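Local coordinates for protein alternansucrase (Leuconostoc mesenteroides, PDB 6HVG) that is a calcium-binding member of glycoside hydrolase family 70, with a core related to the TIM barrels and additional choline-binding-type and cell-wall-binding-type repeats, at residues 1188-1193 with 1256-1261; 411-416 with 504-509; 704-709 with 727-732. One frame throughout, in Å; residues are numbered along the deposited sequence.

Contact 1. Residues 1188-1193 with 1256-1261; sequences VNLLYV and RGAYYV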
ATOM      1  N   VAL A1188      -6.584 -19.694   9.476  1.00 49.15           N
ATOM      2  CA  VAL A1188      -7.491 -20.293   8.522  1.00 47.49           C
ATOM      3  C   VAL A1188      -8.770 -20.728   9.225  1.00 48.19           C
ATOM      4  O   VAL A1188      -8.719 -21.396  10.258  1.00 53.17           O
ATOM      5  CB  VAL A1188      -6.820 -21.481   7.831  1.00 48.08           C
ATOM      6  CG1 VAL A1188      -7.732 -22.099   6.782  1.00 51.26           C
ATOM      7  CG2 VAL A1188      -5.525 -21.030   7.181  1.00 50.05           C
ATOM      8  N   ASN A1189      -9.913 -20.335   8.665  1.00 45.96           N
ATOM      9  CA  ASN A1189     -11.227 -20.654   9.207  1.00 46.10           C
ATOM     10  C   ASN A1189     -11.354 -20.461  10.715  1.00 45.52           C
ATOM     11  O   ASN A1189     -11.965 -21.282  11.380  1.00 47.93           O
ATOM     12  CB  ASN A1189     -11.618 -22.069   8.820  1.00 47.10           C
ATOM     13  CG  ASN A1189     -11.729 -22.249   7.314  1.00 49.55           C
ATOM     14  OD1 ASN A1189     -12.452 -21.545   6.641  1.00 56.60           O
ATOM     15  ND2 ASN A1189     -11.038 -23.222   6.792  1.00 52.25           N
ATOM     16  N   LEU A1190     -10.796 -19.368  11.239  1.00 43.76           N
ATOM     17  CA  LEU A1190     -10.885 -19.036  12.678  1.00 47.27           C
ATOM     18  C   LEU A1190     -12.016 -18.058  12.980  1.00 46.88           C
ATOM     19  O   LEU A1190     -12.380 -17.239  12.141  1.00 50.48           O
ATOM     20  CB  LEU A1190      -9.589 -18.403  13.195  1.00 46.70           C
ATOM     21  CG  LEU A1190      -8.296 -19.184  12.958  1.00 48.39           C
ATOM     22  CD1 LEU A1190      -7.144 -18.458  13.631  1.00 49.76           C
ATOM     23  CD2 LEU A1190      -8.396 -20.600  13.473  1.00 50.55           C
ATOM     24  N   LEU A1191     -12.563 -18.144  14.184  1.00 45.56           N
ATOM     25  CA  LEU A1191     -13.620 -17.236  14.583  1.00 46.85           C
ATOM     26  C   LEU A1191     -12.985 -15.918  15.001  1.00 47.29           C
ATOM     27  O   LEU A1191     -11.945 -15.876  15.672  1.00 44.22           O
ATOM     28  CB  LEU A1191     -14.506 -17.820  15.700  1.00 46.77           C
ATOM     29  CG  LEU A1191     -15.279 -19.119  15.423  1.00 45.99           C
ATOM     30  CD1 LEU A1191     -16.498 -19.231  16.334  1.00 47.27           C
ATOM     31  CD2 LEU A1191     -15.720 -19.270  13.982  1.00 45.13           C
ATOM     32  N   TYR A1192     -13.637 -14.838  14.587  1.00 48.47           N
ATOM     33  CA  TYR A1192     -13.085 -13.496  14.712  1.00 47.26           C
ATOM     34  C   TYR A1192     -14.228 -12.548  14.970  1.00 45.93           C
ATOM     35  O   TYR A1192     -15.324 -12.756  14.451  1.00 43.55           O
ATOM     36  CB  TYR A1192     -12.398 -13.110  13.407  1.00 46.06           C
ATOM     37  CG  TYR A1192     -11.452 -11.952  13.495  1.00 44.57           C
ATOM     38  CD1 TYR A1192     -10.157 -12.133  13.913  1.00 45.39           C
ATOM     39  CD2 TYR A1192     -11.834 -10.695  13.093  1.00 44.55           C
ATOM     40  CE1 TYR A1192      -9.268 -11.076  13.974  1.00 47.23           C
ATOM     41  CE2 TYR A1192     -10.963  -9.635  13.150  1.00 45.32           C
ATOM     42  CZ  TYR A1192      -9.680  -9.828  13.588  1.00 46.97           C
ATOM     43  OH  TYR A1192      -8.808  -8.757  13.654  1.00 49.09           O
ATOM     44  N   VAL A1193     -13.972 -11.533  15.791  1.00 45.88           N
ATOM     45  CA  VAL A1193     -14.940 -10.480  16.041  1.00 44.52           C
ATOM     46  C   VAL A1193     -14.620  -9.350  15.088  1.00 45.42           C
ATOM     47  O   VAL A1193     -13.563  -8.755  15.168  1.00 44.84           O
ATOM     48  CB  VAL A1193     -14.854  -9.952  17.476  1.00 43.41           C
ATOM     49  CG1 VAL A1193     -15.717  -8.719  17.647  1.00 45.57           C
ATOM     50  CG2 VAL A1193     -15.306 -11.017  18.451  1.00 44.57           C
ATOM     51  N   ARG A1256      -7.022  -7.789  16.590  1.00 46.76           N
ATOM     52  CA  ARG A1256      -7.700  -8.364  17.740  1.00 49.12           C
ATOM     53  C   ARG A1256      -7.133  -9.727  18.149  1.00 50.79           C
ATOM     54  O   ARG A1256      -7.193 -10.086  19.335  1.00 50.77           O
ATOM     55  CB  ARG A1256      -9.198  -8.462  17.462  1.00 47.77           C
ATOM     56  CG  ARG A1256      -9.865  -7.130  17.693  1.00 48.11           C
ATOM     57  CD  ARG A1256     -11.300  -7.083  17.224  1.00 47.88           C
ATOM     58  NE  ARG A1256     -11.849  -5.764  17.505  1.00 51.09           N
ATOM     59  CZ  ARG A1256     -12.992  -5.291  17.022  1.00 53.39           C
ATOM     60  NH1 ARG A1256     -13.735  -6.021  16.213  1.00 54.52           N
ATOM     61  NH2 ARG A1256     -13.398  -4.076  17.353  1.00 55.15           N
ATOM     62  N   GLY A1257      -6.618 -10.471  17.171  1.00 45.59           N
ATOM     63  CA  GLY A1257      -5.924 -11.706  17.434  1.00 46.47           C
ATOM     64  C   GLY A1257      -6.619 -12.905  16.821  1.00 48.50           C
ATOM     65  O   GLY A1257      -7.831 -12.878  16.569  1.00 49.39           O
ATOM     66  N   ALA A1258      -5.844 -13.958  16.578  1.00 47.71           N
ATOM     67  CA  ALA A1258      -6.388 -15.179  16.019  1.00 48.87           C
ATOM     68  C   ALA A1258      -7.347 -15.878  16.982  1.00 49.63           C
ATOM     69  O   ALA A1258      -8.271 -16.576  16.550  1.00 45.11           O
ATOM     70  CB  ALA A1258      -5.262 -16.121  15.645  1.00 50.83           C
ATOM     71  N   TYR A1259      -7.123 -15.713  18.292  1.00 49.40           N
ATOM     72  CA  TYR A1259      -7.955 -16.409  19.300  1.00 47.08           C
ATOM     73  C   TYR A1259      -8.478 -15.464  20.372  1.00 48.46           C
ATOM     74  O   TYR A1259      -8.442 -15.773  21.551  1.00 52.27           O
ATOM     75  CB  TYR A1259      -7.182 -17.581  19.906  1.00 44.52           C
ATOM     76  CG  TYR A1259      -6.775 -18.594  18.863  1.00 43.83           C
ATOM     77  CD1 TYR A1259      -7.722 -19.428  18.293  1.00 43.51           C
ATOM     78  CD2 TYR A1259      -5.446 -18.702  18.427  1.00 42.26           C
ATOM     79  CE1 TYR A1259      -7.372 -20.345  17.324  1.00 43.92           C
ATOM     80  CE2 TYR A1259      -5.080 -19.626  17.457  1.00 43.00           C
ATOM     81  CZ  TYR A1259      -6.049 -20.445  16.909  1.00 44.49           C
ATOM     82  OH  TYR A1259      -5.708 -21.365  15.934  1.00 44.79           O
ATOM     83  N   TYR A1260      -8.958 -14.299  19.947  1.00 50.35           N
ATOM     84  CA  TYR A1260      -9.681 -13.367  20.808  1.00 49.02           C
ATOM     85  C   TYR A1260     -11.061 -13.950  21.128  1.00 48.99           C
ATOM     86  O   TYR A1260     -11.620 -13.659  22.179  1.00 47.06           O
ATOM     87  CB  TYR A1260      -9.806 -12.023  20.090  1.00 49.41           C
ATOM     88  CG  TYR A1260     -10.524 -10.923  20.833  1.00 50.34           C
ATOM     89  CD1 TYR A1260      -9.974 -10.361  21.961  1.00 53.03           C
ATOM     90  CD2 TYR A1260     -11.733 -10.420  20.375  1.00 49.58           C
ATOM     91  CE1 TYR A1260     -10.613  -9.348  22.622  1.00 55.30           C
ATOM     92  CE2 TYR A1260     -12.388  -9.406  21.039  1.00 51.01           C
ATOM     93  CZ  TYR A1260     -11.831  -8.878  22.158  1.00 53.62           C
ATOM     94  OH  TYR A1260     -12.487  -7.863  22.830  1.00 56.21           O
ATOM     95  N   VAL A1261     -11.597 -14.754  20.208  1.00 47.68           N
ATOM     96  CA  VAL A1261     -12.791 -15.551  20.462  1.00 49.46           C
ATOM     97  C   VAL A1261     -12.336 -16.822  21.171  1.00 51.94           C
ATOM     98  O   VAL A1261     -11.545 -17.585  20.624  1.00 56.91           O
ATOM     99  CB  VAL A1261     -13.516 -15.947  19.169  1.00 50.04           C
ATOM    100  CG1 VAL A1261     -14.766 -16.773  19.482  1.00 49.97           C
ATOM    101  CG2 VAL A1261     -13.899 -14.719  18.350  1.00 49.10           C
TER
HETATM  102  O   HOH W   1     -10.579 -17.756  16.769  1.00 50.00           O
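Strand 1190-1197, at the margin of a six-stranded antiparallel sheet, meets the irregular loop 1256-1261 here through Leu-1190, Leu-1191, Tyr-1192 and Val-1193. One direct hydrogen bond crosses: Arg-1256 NH1 donates to Val-1193 O over 2.9 Å, with an N-H...O angle of 158°. The oxygen lies in the guanidinium plane, whereas NH1 stands above the plane of the carbonyl, 59° out of it. The arginine chain is extended from CG to NE and crosses the Val-1193 side chain at about a right angle; NH2 goes on to Asn-1195 OD1, so the guanidinium is held at two nitrogens. A second link is indirect, with a single water donating to both Leu-1191 O and Ala-1258 O at 2.6 Å each. Strand 1166-1175 pairs with this one; Asn-1189 and Leu-1190 both face Ala-1172 there, forming a G1 beta bulge at the strand's start. Apolar packing fills in around the polar links. Leu-1190 places CD1 3.6 Å from Ala-1258 CB and 4.0 Å from Tyr-1259 CZ. Val-1193 CG2 lies 4.0 Å from Val-1261 CG2 and touches Tyr-1260 at the ring edge, near CD2. Tyr-1192 starts away from the loop; its CG is anti to the backbone N (chi1 -163°), and the far part of the ring comes close to the loop, CE1 standing 3.5 Å from Gly-1257 O. Its hydroxyl is hydrogen-bonded to Glu-520 OE2, the same oxygen that binds the backbone N of Arg-1256 and of Gly-1257.

Contact 2. Residues 411-416 with 504-509; sequences TADTWY and AIDSFV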
ATOM      1  N   THR A 411     -15.094 -13.519  24.634  1.00 44.60           N
ATOM      2  CA  THR A 411     -13.863 -12.884  24.208  1.00 45.08           C
ATOM      3  C   THR A 411     -12.897 -12.746  25.381  1.00 44.70           C
ATOM      4  O   THR A 411     -13.289 -12.870  26.510  1.00 44.06           O
ATOM      5  CB  THR A 411     -14.138 -11.483  23.542  1.00 45.20           C
ATOM      6  OG1 THR A 411     -14.760 -10.579  24.462  1.00 42.40           O
ATOM      7  CG2 THR A 411     -15.058 -11.619  22.336  1.00 44.46           C
ATOM      8  N   ALA A 412     -11.639 -12.459  25.096  1.00 45.15           N
ATOM      9  CA  ALA A 412     -10.624 -12.314  26.142  1.00 49.93           C
ATOM     10  C   ALA A 412     -10.999 -11.249  27.204  1.00 52.95           C
ATOM     11  O   ALA A 412     -10.715 -11.413  28.395  1.00 56.73           O
ATOM     12  CB  ALA A 412      -9.272 -11.978  25.517  1.00 49.67           C
ATOM     13  N   ASP A 413     -11.641 -10.172  26.760  1.00 52.88           N
ATOM     14  CA  ASP A 413     -12.010  -9.052  27.633  1.00 52.59           C
ATOM     15  C   ASP A 413     -13.452  -9.147  28.123  1.00 53.01           C
ATOM     16  O   ASP A 413     -14.023  -8.181  28.640  1.00 55.57           O
ATOM     17  CB  ASP A 413     -11.786  -7.724  26.899  1.00 55.15           C
ATOM     18  CG  ASP A 413     -12.576  -7.634  25.594  1.00 54.02           C
ATOM     19  OD1 ASP A 413     -13.277  -8.594  25.231  1.00 57.59           O
ATOM     20  OD2 ASP A 413     -12.494  -6.600  24.936  1.00 52.26           O
ATOM     21  N   THR A 414     -14.063 -10.324  27.958  1.00 52.28           N
ATOM     22  CA  THR A 414     -15.390 -10.625  28.532  1.00 50.77           C
ATOM     23  C   THR A 414     -15.379 -10.496  30.035  1.00 51.04           C
ATOM     24  O   THR A 414     -14.444 -10.950  30.701  1.00 54.11           O
ATOM     25  CB  THR A 414     -15.843 -12.069  28.204  1.00 49.98           C
ATOM     26  OG1 THR A 414     -16.324 -12.135  26.865  1.00 46.92           O
ATOM     27  CG2 THR A 414     -16.988 -12.517  29.117  1.00 52.03           C
ATOM     28  N   TRP A 415     -16.430  -9.868  30.552  1.00 54.60           N
ATOM     29  CA  TRP A 415     -16.750  -9.880  31.962  1.00 52.03           C
ATOM     30  C   TRP A 415     -18.003 -10.729  32.143  1.00 51.96           C
ATOM     31  O   TRP A 415     -18.852 -10.781  31.244  1.00 48.42           O
ATOM     32  CB  TRP A 415     -16.983  -8.451  32.461  1.00 52.93           C
ATOM     33  CG  TRP A 415     -15.724  -7.636  32.603  1.00 52.60           C
ATOM     34  CD1 TRP A 415     -14.638  -7.640  31.768  1.00 51.33           C
ATOM     35  CD2 TRP A 415     -15.431  -6.688  33.635  1.00 51.46           C
ATOM     36  NE1 TRP A 415     -13.690  -6.785  32.235  1.00 51.82           N
ATOM     37  CE2 TRP A 415     -14.152  -6.183  33.378  1.00 52.35           C
ATOM     38  CE3 TRP A 415     -16.121  -6.226  34.753  1.00 55.01           C
ATOM     39  CZ2 TRP A 415     -13.543  -5.227  34.205  1.00 55.44           C
ATOM     40  CZ3 TRP A 415     -15.512  -5.274  35.583  1.00 56.91           C
ATOM     41  CH2 TRP A 415     -14.248  -4.782  35.290  1.00 56.76           C
ATOM     42  N   TYR A 416     -18.101 -11.399  33.297  1.00 52.44           N
ATOM     43  CA  TYR A 416     -19.239 -12.255  33.621  1.00 53.56           C
ATOM     44  C   TYR A 416     -19.760 -11.962  35.026  1.00 56.48           C
ATOM     45  O   TYR A 416     -19.130 -11.218  35.780  1.00 62.73           O
ATOM     46  CB  TYR A 416     -18.880 -13.743  33.460  1.00 52.74           C
ATOM     47  CG  TYR A 416     -18.072 -14.337  34.583  1.00 51.83           C
ATOM     48  CD1 TYR A 416     -16.766 -13.957  34.802  1.00 51.69           C
ATOM     49  CD2 TYR A 416     -18.626 -15.293  35.439  1.00 54.98           C
ATOM     50  CE1 TYR A 416     -16.027 -14.499  35.840  1.00 55.04           C
ATOM     51  CE2 TYR A 416     -17.888 -15.850  36.472  1.00 55.48           C
ATOM     52  CZ  TYR A 416     -16.591 -15.448  36.667  1.00 55.39           C
ATOM     53  OH  TYR A 416     -15.850 -15.994  37.692  1.00 57.20           O
ATOM     54  N   ALA A 504      -7.127  -2.020  33.007  1.00 62.89           N
ATOM     55  CA  ALA A 504      -6.084  -3.013  33.307  1.00 60.44           C
ATOM     56  C   ALA A 504      -6.256  -4.297  32.475  1.00 57.52           C
ATOM     57  O   ALA A 504      -5.301  -4.807  31.904  1.00 55.44           O
ATOM     58  CB  ALA A 504      -6.086  -3.336  34.786  1.00 60.15           C
ATOM     59  N   ILE A 505      -7.484  -4.788  32.380  1.00 54.29           N
ATOM     60  CA  ILE A 505      -7.763  -5.955  31.551  1.00 54.86           C
ATOM     61  C   ILE A 505      -7.487  -5.663  30.086  1.00 55.17           C
ATOM     62  O   ILE A 505      -6.749  -6.400  29.438  1.00 57.52           O
ATOM     63  CB  ILE A 505      -9.206  -6.482  31.761  1.00 53.85           C
ATOM     64  CG1 ILE A 505      -9.373  -7.008  33.195  1.00 56.79           C
ATOM     65  CG2 ILE A 505      -9.550  -7.582  30.769  1.00 53.00           C
ATOM     66  CD1 ILE A 505      -8.406  -8.103  33.611  1.00 56.69           C
ATOM     67  N   ASP A 506      -8.043  -4.563  29.586  1.00 58.54           N
ATOM     68  CA  ASP A 506      -7.869  -4.160  28.184  1.00 59.58           C
ATOM     69  C   ASP A 506      -6.393  -4.110  27.799  1.00 58.15           C
ATOM     70  O   ASP A 506      -6.006  -4.635  26.749  1.00 55.63           O
ATOM     71  CB  ASP A 506      -8.500  -2.793  27.920  1.00 65.28           C
ATOM     72  CG  ASP A 506     -10.014  -2.853  27.767  1.00 72.77           C
ATOM     73  OD1 ASP A 506     -10.564  -3.928  27.408  1.00 74.84           O
ATOM     74  OD2 ASP A 506     -10.650  -1.792  27.976  1.00 77.60           O
ATOM     75  N   SER A 507      -5.582  -3.492  28.662  1.00 57.96           N
ATOM     76  CA  SER A 507      -4.145  -3.379  28.443  1.00 62.65           C
ATOM     77  C   SER A 507      -3.436  -4.720  28.450  1.00 60.75           C
ATOM     78  O   SER A 507      -2.556  -4.963  27.622  1.00 57.73           O
ATOM     79  CB  SER A 507      -3.501  -2.463  29.497  1.00 64.96           C
ATOM     80  OG  SER A 507      -3.835  -1.120  29.247  1.00 79.20           O
ATOM     81  N   PHE A 508      -3.793  -5.565  29.416  1.00 61.99           N
ATOM     82  CA  PHE A 508      -3.186  -6.871  29.526  1.00 58.38           C
ATOM     83  C   PHE A 508      -3.491  -7.723  28.301  1.00 56.59           C
ATOM     84  O   PHE A 508      -2.613  -8.436  27.791  1.00 56.28           O
ATOM     85  CB  PHE A 508      -3.651  -7.604  30.771  1.00 57.23           C
ATOM     86  CG  PHE A 508      -3.402  -9.074  30.695  1.00 53.28           C
ATOM     87  CD1 PHE A 508      -2.111  -9.567  30.658  1.00 51.73           C
ATOM     88  CD2 PHE A 508      -4.461  -9.948  30.591  1.00 53.39           C
ATOM     89  CE1 PHE A 508      -1.885 -10.913  30.556  1.00 52.40           C
ATOM     90  CE2 PHE A 508      -4.244 -11.289  30.478  1.00 53.33           C
ATOM     91  CZ  PHE A 508      -2.952 -11.772  30.469  1.00 54.21           C
ATOM     92  N   VAL A 509      -4.733  -7.637  27.841  1.00 53.07           N
ATOM     93  CA  VAL A 509      -5.192  -8.433  26.712  1.00 52.67           C
ATOM     94  C   VAL A 509      -4.392  -8.144  25.448  1.00 54.46           C
ATOM     95  O   VAL A 509      -4.096  -9.062  24.696  1.00 56.10           O
ATOM     96  CB  VAL A 509      -6.701  -8.216  26.453  1.00 50.78           C
ATOM     97  CG1 VAL A 509      -7.134  -8.797  25.120  1.00 49.57           C
ATOM     98  CG2 VAL A 509      -7.519  -8.843  27.569  1.00 51.25           C
TER
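Asp-413 OD1, on a residue that faces Asp-506 and Ile-505 of the helix, is held by two hydroxyls: Thr-411 OG1 donates to it over 2.6 Å, nearly along its C-O axis, and Tyr-1260 OH, outside both segments, probably bonds to it too while also bonding to OD2. Chi1 of 58° sets CG between the backbone N and the carbonyl carbon, and the bond from Thr-411 OG1 fastens OD1 to the start of the turn. That turn is type I, from Thr-411 to Thr-414, as the backbone bond from Thr-414 N to Thr-411 O (3.0 Å) supports. A side-chain bond reinforces it, Thr-411 N donating to Thr-414 OG1 over 2.9 Å at an almost straight 170°. No hydrogen bond crosses to the helix, and the meeting is by van der Waals contact. Ala-412 CB points at the helix and lies 3.9 Å from Val-509 CG1. Ile-505, one helical turn earlier, brings CG2 to 4.2 Å from Asp-413 CA, while its CG1 is 4.4 Å from Trp-415 NE1. Two like charges also come near each other, Asp-413 OD2 standing 4.1 Å from Asp-506 OD1 with the carboxylate planes 63° apart. This proximity could raise the affinity of either group for a proton, an effect that the hydroxyls around Asp-413 would probably moderate. Strand 415-416 pairs antiparallel with strand 437-438, whose Pro-438 touches both Trp-415 and Ile-505. Beside the face that meets the turn, helix 499-511 also touches helix 447-462, Ala-504 at Met-457 and Phe-508 at Asn-452.

Contact 3. Residues 704-709 with 727-732; sequences FLDTGY and SGTLVN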
ATOM      1  N   PHE A 704       5.085   9.082 -28.034  1.00 57.87           N
ATOM      2  CA  PHE A 704       3.680   9.469 -28.147  1.00 58.63           C
ATOM      3  C   PHE A 704       3.043   9.003 -29.457  1.00 59.58           C
ATOM      4  O   PHE A 704       1.831   8.756 -29.501  1.00 63.26           O
ATOM      5  CB  PHE A 704       3.516  10.979 -28.041  1.00 57.54           C
ATOM      6  CG  PHE A 704       3.578  11.511 -26.637  1.00 53.77           C
ATOM      7  CD1 PHE A 704       2.506  11.413 -25.809  1.00 52.26           C
ATOM      8  CD2 PHE A 704       4.709  12.150 -26.176  1.00 53.95           C
ATOM      9  CE1 PHE A 704       2.553  11.937 -24.528  1.00 54.60           C
ATOM     10  CE2 PHE A 704       4.765  12.682 -24.900  1.00 52.29           C
ATOM     11  CZ  PHE A 704       3.688  12.568 -24.070  1.00 52.36           C
ATOM     12  N   LEU A 705       3.846   8.889 -30.508  1.00 56.41           N
ATOM     13  CA  LEU A 705       3.338   8.543 -31.829  1.00 58.03           C
ATOM     14  C   LEU A 705       2.853   7.095 -31.930  1.00 58.90           C
ATOM     15  O   LEU A 705       1.855   6.845 -32.614  1.00 60.50           O
ATOM     16  CB  LEU A 705       4.410   8.804 -32.901  1.00 59.98           C
ATOM     17  CG  LEU A 705       4.962  10.231 -33.020  1.00 63.85           C
ATOM     18  CD1 LEU A 705       5.971  10.348 -34.148  1.00 66.88           C
ATOM     19  CD2 LEU A 705       3.850  11.240 -33.247  1.00 66.29           C
ATOM     20  N   ASP A 706       3.562   6.159 -31.284  1.00 57.95           N
ATOM     21  CA  ASP A 706       3.284   4.725 -31.366  1.00 55.66           C
ATOM     22  C   ASP A 706       3.304   4.325 -32.842  1.00 58.22           C
ATOM     23  O   ASP A 706       2.290   3.913 -33.400  1.00 59.93           O
ATOM     24  CB  ASP A 706       1.951   4.408 -30.670  1.00 56.69           C
ATOM     25  CG  ASP A 706       1.595   2.920 -30.687  1.00 60.28           C
ATOM     26  OD1 ASP A 706       2.509   2.076 -30.621  1.00 66.70           O
ATOM     27  OD2 ASP A 706       0.387   2.583 -30.747  1.00 56.73           O
ATOM     28  N   THR A 707       4.460   4.495 -33.484  1.00 59.56           N
ATOM     29  CA  THR A 707       4.581   4.228 -34.924  1.00 62.79           C
ATOM     30  C   THR A 707       4.335   2.776 -35.280  1.00 61.79           C
ATOM     31  O   THR A 707       3.895   2.461 -36.383  1.00 60.39           O
ATOM     32  CB  THR A 707       5.946   4.676 -35.474  1.00 67.48           C
ATOM     33  OG1 THR A 707       6.993   4.080 -34.705  1.00 71.76           O
ATOM     34  CG2 THR A 707       6.086   6.189 -35.374  1.00 72.94           C
ATOM     35  N   GLY A 708       4.594   1.890 -34.323  1.00 64.42           N
ATOM     36  CA  GLY A 708       4.258   0.483 -34.464  1.00 65.03           C
ATOM     37  C   GLY A 708       2.823   0.242 -34.886  1.00 63.91           C
ATOM     38  O   GLY A 708       2.496  -0.826 -35.376  1.00 66.88           O
ATOM     39  N   TYR A 709       1.965   1.224 -34.657  1.00 62.14           N
ATOM     40  CA  TYR A 709       0.590   1.162 -35.096  1.00 61.48           C
ATOM     41  C   TYR A 709       0.550   0.796 -36.569  1.00 64.76           C
ATOM     42  O   TYR A 709      -0.216  -0.071 -36.966  1.00 67.34           O
ATOM     43  CB  TYR A 709      -0.092   2.510 -34.857  1.00 60.00           C
ATOM     44  CG  TYR A 709      -1.516   2.587 -35.378  1.00 59.33           C
ATOM     45  CD1 TYR A 709      -2.550   1.985 -34.688  1.00 58.88           C
ATOM     46  CD2 TYR A 709      -1.825   3.259 -36.561  1.00 57.50           C
ATOM     47  CE1 TYR A 709      -3.852   2.048 -35.154  1.00 59.03           C
ATOM     48  CE2 TYR A 709      -3.120   3.309 -37.040  1.00 56.12           C
ATOM     49  CZ  TYR A 709      -4.130   2.703 -36.335  1.00 57.03           C
ATOM     50  OH  TYR A 709      -5.419   2.738 -36.808  1.00 58.45           O
ATOM     51  N   SER A 727      -0.859  -3.981 -27.889  1.00100.55           N
ATOM     52  CA  SER A 727       0.024  -2.953 -27.345  1.00 88.02           C
ATOM     53  C   SER A 727      -0.227  -1.548 -27.930  1.00 79.33           C
ATOM     54  O   SER A 727      -1.073  -1.323 -28.814  1.00 68.59           O
ATOM     55  CB  SER A 727       1.481  -3.391 -27.571  1.00 86.47           C
ATOM     56  OG  SER A 727       1.627  -4.064 -28.812  1.00 82.69           O
ATOM     57  N   GLY A 728       0.499  -0.596 -27.368  1.00 71.66           N
ATOM     58  CA  GLY A 728       0.513   0.765 -27.891  1.00 73.61           C
ATOM     59  C   GLY A 728      -0.604   1.615 -27.321  1.00 68.26           C
ATOM     60  O   GLY A 728      -1.377   1.188 -26.456  1.00 69.04           O
ATOM     61  N   THR A 729      -0.717   2.815 -27.867  1.00 58.61           N
ATOM     62  CA  THR A 729      -1.571   3.832 -27.296  1.00 53.99           C
ATOM     63  C   THR A 729      -2.955   3.526 -27.849  1.00 51.31           C
ATOM     64  O   THR A 729      -3.088   2.962 -28.944  1.00 49.11           O
ATOM     65  CB  THR A 729      -1.092   5.256 -27.657  1.00 55.34           C
ATOM     66  OG1 THR A 729      -1.624   6.180 -26.716  1.00 53.16           O
ATOM     67  CG2 THR A 729      -1.538   5.674 -29.081  1.00 57.85           C
ATOM     68  N   LEU A 730      -3.977   3.897 -27.090  1.00 49.72           N
ATOM     69  CA  LEU A 730      -5.368   3.542 -27.413  1.00 49.26           C
ATOM     70  C   LEU A 730      -5.882   4.146 -28.712  1.00 51.23           C
ATOM     71  O   LEU A 730      -6.646   3.508 -29.439  1.00 46.16           O
ATOM     72  CB  LEU A 730      -6.253   3.995 -26.275  1.00 48.08           C
ATOM     73  CG  LEU A 730      -7.754   3.828 -26.450  1.00 50.60           C
ATOM     74  CD1 LEU A 730      -8.116   2.359 -26.510  1.00 50.11           C
ATOM     75  CD2 LEU A 730      -8.511   4.520 -25.323  1.00 50.42           C
ATOM     76  N   VAL A 731      -5.457   5.386 -28.998  1.00 53.83           N
ATOM     77  CA  VAL A 731      -5.880   6.103 -30.201  1.00 54.40           C
ATOM     78  C   VAL A 731      -4.655   6.623 -30.945  1.00 54.12           C
ATOM     79  O   VAL A 731      -3.907   7.449 -30.411  1.00 57.50           O
ATOM     80  CB  VAL A 731      -6.798   7.284 -29.837  1.00 55.88           C
ATOM     81  CG1 VAL A 731      -7.145   8.129 -31.065  1.00 59.29           C
ATOM     82  CG2 VAL A 731      -8.063   6.799 -29.162  1.00 56.29           C
ATOM     83  N   ASN A 732      -4.450   6.169 -32.176  1.00 50.71           N
ATOM     84  CA  ASN A 732      -3.343   6.708 -32.953  1.00 51.42           C
ATOM     85  C   ASN A 732      -3.680   8.107 -33.452  1.00 52.21           C
ATOM     86  O   ASN A 732      -4.794   8.370 -33.916  1.00 53.03           O
ATOM     87  CB  ASN A 732      -2.942   5.824 -34.132  1.00 50.67           C
ATOM     88  CG  ASN A 732      -1.508   6.109 -34.595  1.00 49.65           C
ATOM     89  OD1 ASN A 732      -1.272   6.955 -35.465  1.00 47.67           O
ATOM     90  ND2 ASN A 732      -0.553   5.446 -33.988  1.00 47.49           N
TER
HETATM   91  O   HOH W   2       0.079   8.705 -26.996  1.00 44.78           O
HETATM   92  O   HOH W   3      -1.707   3.533 -32.002  1.00 46.21           O
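Asp-706 and Thr-729 supply the one direct hydrogen bond between 704-709 and 727-732: Thr-729 N donates to Asp-706 OD2 over 3.1 Å at 151°, arriving from above the carboxylate plane. Asp-706 CB points toward 727-732, with CG anti to the backbone N; OD2 makes the contact, and Gly-728 passes close by, its CA 3.4 Å from that oxygen. The other oxygen, OD1, forms a salt bridge with Arg-724, so both carboxylate oxygens have partners.

Two waters bridge the segments. One molecule donates to Asp-706 OD2 at 2.6 Å and accepts from Asn-732 ND2 at 3.0 Å, with a weak third bond to Thr-729 O. Another joins Phe-704 O to Thr-729 OG1, each at 3.1 Å; that hydroxyl also has Thr-682 OG1 as a partner.

Both segments belong to the long connection between helix 681-692 and strand 735-736, the first ending in a 3-10 turn at 707-709. Leu-705 packs against Met-864 and Thr-866 of strand 862-866, the antiparallel partner of 735-736.

Stacking completes the contact. Asn-732 CB forms a CH-pi interaction with Tyr-709, 3.6 Å from the ring centroid and 7° off the normal. The amide plane is 18° from the ring plane and lies displaced toward the CG-CD2 side, Asn-732 CG standing 3.5 Å from Tyr-709 CD2. Asn-732 OD1 is hydrogen-bonded to Ile-734 N and ND2 to the bridging water, which together probably set the rotation of the amide.

In the fold
From the N terminus, contact 2 closes first, bringing the turn at 411-416 to helix 499-511 across 87 intervening residues. Contact 3 follows, closing a short loop of 17 residues ahead of strand 735-736, and contact 1 comes last, joining strand 1190-1197 to 1256-1261 across 62. The three are in series and neither nest nor cross. In space, contacts 1 and 2 adjoin, their centres about 15 Å apart: Tyr-1260 O probably accepts a bond from Ala-412 N, and Val-1193 packs on Thr-411, tying the early turn to the sheet margin. Contact 3 lies on the opposite side of the chain's centre, its centre about 51 Å from that of contact 1.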